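Local coordinates for prophage MuSo2, 43 kDa tail protein (Shewanella oneidensis, PDB 3CDD) that is probably a baseplate hub component of a Mu-like prophage tail, resembling the Mu baseplate assembly protein GpP, at residues 169-172 and 178-181. Sequence-based numbering, arbitrary orientation.
Sequences LLTS and LVIT
Thr171 and Thr181 share one first torsion, with OG1 opposite the backbone N (chi1 -178° and -170°) and CG2 held between N and the carbonyl carbon; the two methyls thereby meet at 4.0 Å, CG2 of Thr171 against CG2 of Thr181, the side chains crossing at a slant. The same Thr171 methyl lies 3.9 Å from CB of Val179, whose side chain runs alongside and points the same way, while Val179 CG2 reaches over the backbone of Ser172, 3.7 Å from its carbonyl carbon. Thr171 and Val179 are direct partners and Thr181 a diagonal neighbour on the same face, as expected of an antiparallel beta hairpin, here within the region related to the second domain of gp44-like hub proteins; strand 134-136 runs parallel to 178-181 on its other edge, making a small three-stranded sheet. Leu169 with Thr181 and Thr171 with Val179 are the hydrogen-bonded pairs, each closed by two backbone bonds. Val179 N, 2.8 Å from Thr171 O, sits well above the carbonyl plane (50° out of it), not on a lone pair. Leu178 CD1 also packs on this oxygen, at 3.5 Å. On the face bearing Leu170 and Ile180, these side chains lie side by side, CD2 of Leu170 being 4.1 Å from CG1 of Ile180; helix 155-164 packs on Leu170 and helix 119-127 on Ile180. At the hairpin's turn end, Ser172 OG is hydrogen-bonded to Asp97.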
# COMPACT_ATOMS: atom_id res chain seq x y z
N LEU A 169 -12.55 25.93 -9.27
CA LEU A 169 -12.60 24.47 -9.10
C LEU A 169 -13.18 23.79 -10.33
O LEU A 169 -14.08 24.33 -10.97
CB LEU A 169 -13.49 24.12 -7.91
CG LEU A 169 -13.30 24.78 -6.56
CD1 LEU A 169 -14.38 24.27 -5.61
CD2 LEU A 169 -11.91 24.46 -6.03
N LEU A 170 -12.69 22.58 -10.62
CA LEU A 170 -13.28 21.70 -11.64
C LEU A 170 -14.08 20.57 -10.99
O LEU A 170 -13.62 19.95 -10.03
CB LEU A 170 -12.20 21.09 -12.52
CG LEU A 170 -11.09 22.00 -13.05
CD1 LEU A 170 -10.14 21.13 -13.82
CD2 LEU A 170 -11.65 23.13 -13.96
N THR A 171 -15.30 20.35 -11.46
CA THR A 171 -16.08 19.19 -11.00
C THR A 171 -16.94 18.65 -12.16
O THR A 171 -16.63 18.90 -13.32
CB THR A 171 -16.86 19.50 -9.66
OG1 THR A 171 -17.57 18.34 -9.20
CG2 THR A 171 -17.82 20.64 -9.84
N SER A 172 -17.98 17.89 -11.87
CA SER A 172 -18.86 17.44 -12.93
C SER A 172 -20.30 17.52 -12.42
O SER A 172 -20.52 17.69 -11.21
CB SER A 172 -18.49 16.02 -13.40
OG SER A 172 -18.60 15.06 -12.36
N LEU A 178 -18.44 18.55 -17.73
CA LEU A 178 -17.42 19.27 -16.93
C LEU A 178 -17.96 20.60 -16.37
O LEU A 178 -18.50 21.42 -17.12
CB LEU A 178 -16.17 19.54 -17.77
CG LEU A 178 -15.01 20.20 -17.02
CD1 LEU A 178 -14.40 19.22 -16.02
CD2 LEU A 178 -13.96 20.69 -17.99
N VAL A 179 -17.82 20.80 -15.06
CA VAL A 179 -18.27 22.02 -14.39
C VAL A 179 -17.10 22.85 -13.86
O VAL A 179 -16.25 22.37 -13.10
CB VAL A 179 -19.28 21.75 -13.23
CG1 VAL A 179 -19.70 23.08 -12.56
CG2 VAL A 179 -20.50 21.02 -13.71
N ILE A 180 -17.08 24.12 -14.27
CA ILE A 180 -16.14 25.10 -13.74
C ILE A 180 -16.85 26.03 -12.76
O ILE A 180 -17.75 26.81 -13.13
CB ILE A 180 -15.45 25.91 -14.84
CG1 ILE A 180 -14.79 24.96 -15.86
CG2 ILE A 180 -14.45 26.88 -14.22
CD1 ILE A 180 -14.29 25.66 -17.14
N THR A 181 -16.44 25.95 -11.50
CA THR A 181 -17.13 26.69 -10.46
C THR A 181 -16.21 27.15 -9.32
O THR A 181 -14.98 27.09 -9.43
CB THR A 181 -18.33 25.85 -9.94
OG1 THR A 181 -19.15 26.65 -9.09
CG2 THR A 181 -17.87 24.56 -9.21